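Local atomic coordinates of SusD-like carbohydrate binding protein BF1063 (Bacteroides fragilis NCTC 9343, PDB entry 3I4G), a protein that probably binds carbohydrates at the outer membrane, helping to capture glycans for uptake. Residues L280-E292 with V440-G452. Residues are numbered along the deposited sequence; the frame is centred on the assembly and turned at random.
Sequences LVNPAADLYESYE and VRHERRIELAMEG
Arg445 and Asp286 meet because both hold CG anti to the backbone N (chi1 -176° in the arginine) and the arginine then runs extended to NE, off the C-terminal part of helix 433-447 in this SusD-family fold. Its NH1 and NH2 both grip Asp286 OD2, at 3.0 and 2.8 Å, a salt bridge made end-on. The carboxylate oxygen lies close to the guanidinium plane, but both nitrogens reach it from one face of the carboxylate, whose plane is turned 37° from the guanidinium. Ser290 CB sits over a face of that guanidinium. One helical turn earlier, His442 donates from NE2 to Ser290 O (2.8 Å), the acceptor lying in the ring plane, which ties the backbone carbonyl at Ser290 to the helix.

Ile446 CD1 stands over a face of the Tyr291 ring, 4.0 Å from its centroid and 18° off the normal, a CH-pi contact. Water 1 links Tyr291 OH to Ile446 O, one of the last carbonyls of the helix. Beyond it, in the type II turn Leu448 to Glu451, selenomethionine Met450 bends at chi2 and chi3, passing SE by Leu287 CD2 at 3.8 Å, and Met450 CE meets Val281 CG1, on strand 281-283, tip to tip at 3.4 Å, tighter than usual van der Waals contact.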
loop_
_atom_site.group_PDB
_atom_site.type_symbol
_atom_site.label_atom_id
_atom_site.label_comp_id
_atom_site.label_asym_id
_atom_site.label_seq_id
_atom_site.Cartn_x
_atom_site.Cartn_y
_atom_site.Cartn_z
ATOM N N LEU A 280 -6.994 15.010 -1.433
ATOM C CA LEU A 280 -7.792 13.860 -0.938
ATOM C C LEU A 280 -7.064 13.046 0.131
ATOM O O LEU A 280 -7.695 12.532 1.036
ATOM C CB LEU A 280 -8.223 12.969 -2.104
ATOM C CG LEU A 280 -9.158 11.808 -1.729
ATOM C CD1 LEU A 280 -10.395 12.295 -1.000
ATOM C CD2 LEU A 280 -9.568 10.976 -2.942
ATOM N N VAL A 281 -5.737 12.890 -0.005
ATOM C CA VAL A 281 -4.889 12.064 0.900
ATOM C C VAL A 281 -4.359 12.880 2.066
ATOM O O VAL A 281 -3.618 13.814 1.857
ATOM C CB VAL A 281 -3.713 11.435 0.129
ATOM C CG1 VAL A 281 -2.896 10.563 1.070
ATOM C CG2 VAL A 281 -4.237 10.665 -1.057
ATOM N N ASN A 282 -4.787 12.585 3.310
ATOM C CA ASN A 282 -4.449 13.396 4.489
ATOM C C ASN A 282 -3.815 12.587 5.638
ATOM O O ASN A 282 -4.526 11.924 6.402
ATOM C CB ASN A 282 -5.738 14.061 5.035
ATOM C CG ASN A 282 -6.515 14.943 4.053
ATOM O OD1 ASN A 282 -7.657 15.273 4.342
ATOM N ND2 ASN A 282 -5.890 15.411 2.961
ATOM N N PRO A 283 -2.482 12.603 5.770
ATOM C CA PRO A 283 -1.848 11.915 6.900
ATOM C C PRO A 283 -2.370 12.403 8.232
ATOM O O PRO A 283 -2.751 13.547 8.371
ATOM C CB PRO A 283 -0.360 12.245 6.716
ATOM C CG PRO A 283 -0.214 12.523 5.230
ATOM C CD PRO A 283 -1.511 13.198 4.854
ATOM N N ALA A 284 -2.395 11.511 9.205
ATOM C CA ALA A 284 -2.892 11.792 10.532
ATOM C C ALA A 284 -1.806 12.012 11.570
ATOM O O ALA A 284 -0.653 11.593 11.415
ATOM C CB ALA A 284 -3.756 10.620 11.009
ATOM N N ALA A 285 -2.189 12.634 12.682
ATOM C CA ALA A 285 -1.273 12.871 13.805
ATOM C C ALA A 285 -0.598 11.597 14.277
ATOM O O ALA A 285 0.570 11.638 14.635
ATOM C CB ALA A 285 -1.991 13.542 15.001
ATOM N N ASP A 286 -1.309 10.468 14.364
ATOM C CA ASP A 286 -0.678 9.276 14.925
ATOM C C ASP A 286 0.514 8.825 14.093
ATOM O O ASP A 286 1.475 8.271 14.645
ATOM C CB ASP A 286 -1.689 8.145 15.078
ATOM C CG ASP A 286 -1.192 7.045 15.949
ATOM O OD1 ASP A 286 -1.028 7.255 17.172
ATOM O OD2 ASP A 286 -0.995 5.943 15.403
ATOM N N LEU A 287 0.470 9.034 12.768
ATOM C CA LEU A 287 1.668 8.745 11.947
ATOM C C LEU A 287 2.753 9.804 12.226
ATOM O O LEU A 287 3.916 9.458 12.456
ATOM C CB LEU A 287 1.333 8.714 10.465
ATOM C CG LEU A 287 2.537 8.620 9.526
ATOM C CD1 LEU A 287 3.438 7.394 9.809
ATOM C CD2 LEU A 287 2.089 8.625 8.044
ATOM N N TYR A 288 2.402 11.081 12.152
ATOM C CA TYR A 288 3.349 12.128 12.480
ATOM C C TYR A 288 4.118 11.864 13.781
ATOM O O TYR A 288 5.336 12.068 13.842
ATOM C CB TYR A 288 2.658 13.508 12.545
ATOM C CG TYR A 288 3.536 14.531 13.200
ATOM C CD1 TYR A 288 4.640 15.037 12.509
ATOM C CD2 TYR A 288 3.326 14.965 14.501
ATOM C CE1 TYR A 288 5.490 15.940 13.113
ATOM C CE2 TYR A 288 4.220 15.879 15.097
ATOM C CZ TYR A 288 5.292 16.321 14.369
ATOM O OH TYR A 288 6.203 17.247 14.912
ATOM N N GLU A 289 3.427 11.410 14.808
ATOM C CA GLU A 289 3.999 11.164 16.122
ATOM C C GLU A 289 4.846 9.897 16.222
ATOM O O GLU A 289 5.551 9.711 17.205
ATOM C CB GLU A 289 2.865 11.062 17.145
ATOM C CG GLU A 289 2.107 12.357 17.329
ATOM C CD GLU A 289 0.757 12.198 17.973
ATOM O OE1 GLU A 289 0.436 11.094 18.480
ATOM O OE2 GLU A 289 -0.009 13.173 17.944
ATOM N N SER A 290 4.786 9.047 15.206
ATOM C CA SER A 290 5.451 7.756 15.275
ATOM C C SER A 290 6.962 7.831 14.995
ATOM O O SER A 290 7.735 7.027 15.530
ATOM C CB SER A 290 4.738 6.769 14.317
ATOM O OG SER A 290 5.212 5.452 14.588
ATOM N N TYR A 291 7.389 8.766 14.170
ATOM C CA TYR A 291 8.773 8.875 13.770
ATOM C C TYR A 291 9.670 9.171 14.979
ATOM O O TYR A 291 9.336 9.995 15.824
ATOM C CB TYR A 291 8.951 9.979 12.731
ATOM C CG TYR A 291 8.252 9.735 11.438
ATOM C CD1 TYR A 291 8.855 9.062 10.407
ATOM C CD2 TYR A 291 6.974 10.202 11.233
ATOM C CE1 TYR A 291 8.193 8.807 9.210
ATOM C CE2 TYR A 291 6.316 9.964 10.055
ATOM C CZ TYR A 291 6.916 9.276 9.048
ATOM O OH TYR A 291 6.263 9.039 7.843
ATOM N N GLU A 292 10.795 8.494 15.100
ATOM C CA GLU A 292 11.724 8.814 16.168
ATOM C C GLU A 292 12.369 10.185 16.016
ATOM O O GLU A 292 12.329 10.801 14.966
ATOM C CB GLU A 292 12.822 7.757 16.197
ATOM C CG GLU A 292 12.320 6.382 16.589
ATOM C CD GLU A 292 13.221 5.231 16.147
ATOM O OE1 GLU A 292 14.350 5.441 15.666
ATOM O OE2 GLU A 292 12.804 4.066 16.363
ATOM N N VAL A 440 10.256 -4.145 15.196
ATOM C CA VAL A 440 10.119 -4.441 13.765
ATOM C C VAL A 440 8.791 -3.912 13.224
ATOM O O VAL A 440 8.741 -3.366 12.122
ATOM C CB VAL A 440 10.292 -5.942 13.470
ATOM C CG1 VAL A 440 10.221 -6.178 11.981
ATOM C CG2 VAL A 440 11.620 -6.435 13.973
ATOM N N ARG A 441 7.704 -4.097 13.957
ATOM C CA ARG A 441 6.404 -3.587 13.508
ATOM C C ARG A 441 6.455 -2.098 13.360
ATOM O O ARG A 441 5.922 -1.541 12.393
ATOM C CB ARG A 441 5.270 -3.968 14.464
ATOM C CG ARG A 441 4.987 -5.448 14.447
ATOM C CD ARG A 441 3.736 -5.771 15.212
ATOM N NE ARG A 441 3.447 -7.214 15.161
ATOM C CZ ARG A 441 2.387 -7.774 15.735
ATOM N NH1 ARG A 441 1.575 -7.042 16.474
ATOM N NH2 ARG A 441 2.171 -9.088 15.592
ATOM N N HIS A 442 7.102 -1.439 14.311
ATOM C CA HIS A 442 7.223 0.009 14.241
ATOM C C HIS A 442 8.100 0.441 13.063
ATOM O O HIS A 442 7.775 1.407 12.354
ATOM C CB HIS A 442 7.797 0.559 15.546
ATOM C CG HIS A 442 8.005 2.027 15.508
ATOM N ND1 HIS A 442 9.234 2.604 15.285
ATOM C CD2 HIS A 442 7.114 3.040 15.565
ATOM C CE1 HIS A 442 9.084 3.926 15.232
ATOM N NE2 HIS A 442 7.813 4.211 15.422
ATOM N N GLU A 443 9.226 -0.237 12.828
ATOM C CA GLU A 443 10.082 0.135 11.732
ATOM C C GLU A 443 9.342 -0.046 10.420
ATOM O O GLU A 443 9.479 0.766 9.517
ATOM C CB GLU A 443 11.380 -0.680 11.755
ATOM C CG GLU A 443 12.388 -0.190 10.756
ATOM C CD GLU A 443 12.924 1.202 11.117
ATOM O OE1 GLU A 443 13.010 1.572 12.329
ATOM O OE2 GLU A 443 13.301 1.939 10.194
ATOM N N ARG A 444 8.585 -1.126 10.292
ATOM C CA ARG A 444 7.820 -1.364 9.135
ATOM C C ARG A 444 6.806 -0.227 8.914
ATOM O O ARG A 444 6.594 0.247 7.796
ATOM C CB ARG A 444 7.121 -2.724 9.270
ATOM C CG ARG A 444 6.355 -3.142 8.109
ATOM C CD ARG A 444 5.715 -4.532 8.408
ATOM N NE ARG A 444 4.907 -4.922 7.293
ATOM C CZ ARG A 444 5.265 -5.718 6.308
ATOM N NH1 ARG A 444 6.463 -6.312 6.270
ATOM N NH2 ARG A 444 4.393 -5.911 5.357
ATOM N N ARG A 445 6.146 0.225 9.972
ATOM C CA ARG A 445 5.201 1.346 9.888
ATOM C C ARG A 445 5.876 2.580 9.315
ATOM O O ARG A 445 5.365 3.226 8.393
ATOM C CB ARG A 445 4.635 1.678 11.270
ATOM C CG ARG A 445 3.598 2.741 11.211
ATOM C CD ARG A 445 3.041 3.172 12.531
ATOM N NE ARG A 445 1.872 4.069 12.298
ATOM C CZ ARG A 445 1.164 4.665 13.240
ATOM N NH1 ARG A 445 1.468 4.532 14.513
ATOM N NH2 ARG A 445 0.151 5.433 12.888
ATOM N N ILE A 446 7.041 2.911 9.840
ATOM C CA ILE A 446 7.743 4.092 9.375
ATOM C C ILE A 446 8.258 3.942 7.957
ATOM O O ILE A 446 8.025 4.776 7.079
ATOM C CB ILE A 446 8.929 4.416 10.324
ATOM C CG1 ILE A 446 8.448 4.745 11.736
ATOM C CG2 ILE A 446 9.797 5.554 9.759
ATOM C CD1 ILE A 446 7.369 5.802 11.829
ATOM N N GLU A 447 8.906 2.818 7.686
ATOM C CA GLU A 447 9.504 2.619 6.363
ATOM C C GLU A 447 8.488 2.632 5.243
ATOM O O GLU A 447 8.740 3.223 4.188
ATOM C CB GLU A 447 10.290 1.313 6.356
ATOM C CG GLU A 447 10.894 0.967 5.029
ATOM C CD GLU A 447 11.961 1.916 4.527
ATOM O OE1 GLU A 447 12.506 2.689 5.336
ATOM O OE2 GLU A 447 12.250 1.882 3.318
ATOM N N LEU A 448 7.327 2.023 5.471
ATOM C CA LEU A 448 6.324 1.861 4.427
ATOM C C LEU A 448 5.168 2.822 4.532
ATOM O O LEU A 448 4.183 2.663 3.814
ATOM C CB LEU A 448 5.781 0.424 4.471
ATOM C CG LEU A 448 6.799 -0.691 4.325
ATOM C CD1 LEU A 448 6.115 -2.059 4.567
ATOM C CD2 LEU A 448 7.497 -0.654 2.963
ATOM N N ALA A 449 5.280 3.860 5.338
ATOM C CA ALA A 449 4.168 4.779 5.531
ATOM C C ALA A 449 3.684 5.408 4.234
ATOM O O ALA A 449 4.464 5.888 3.403
ATOM C CB ALA A 449 4.528 5.875 6.566
HETATM N N MSE A 450 2.359 5.442 4.078
HETATM C CA MSE A 450 1.634 6.037 2.955
HETATM C C MSE A 450 1.714 5.206 1.684
HETATM O O MSE A 450 1.294 5.700 0.639
HETATM C CB MSE A 450 2.067 7.482 2.668
HETATM C CG MSE A 450 1.953 8.409 3.872
HETATM SE SE MSE A 450 0.209 8.474 4.774
HETATM C CE MSE A 450 -0.831 8.930 3.204
ATOM N N GLU A 451 2.145 3.932 1.769
ATOM C CA GLU A 451 2.281 3.104 0.574
ATOM C C GLU A 451 1.161 2.081 0.436
ATOM O O GLU A 451 1.184 1.276 -0.487
ATOM C CB GLU A 451 3.634 2.378 0.564
ATOM C CG GLU A 451 4.788 3.385 0.548
ATOM C CD GLU A 451 6.163 2.791 0.539
ATOM O OE1 GLU A 451 6.391 1.831 -0.240
ATOM O OE2 GLU A 451 7.028 3.297 1.302
ATOM N N GLY A 452 0.152 2.132 1.282
ATOM C CA GLY A 452 -1.012 1.245 1.144
ATOM C C GLY A 452 -0.877 -0.129 1.756
ATOM O O GLY A 452 -1.659 -1.031 1.423
HETATM O O HOH W 1 7.705 7.387 6.302
HETATM O O HOH W 2 11.735 3.736 13.670
#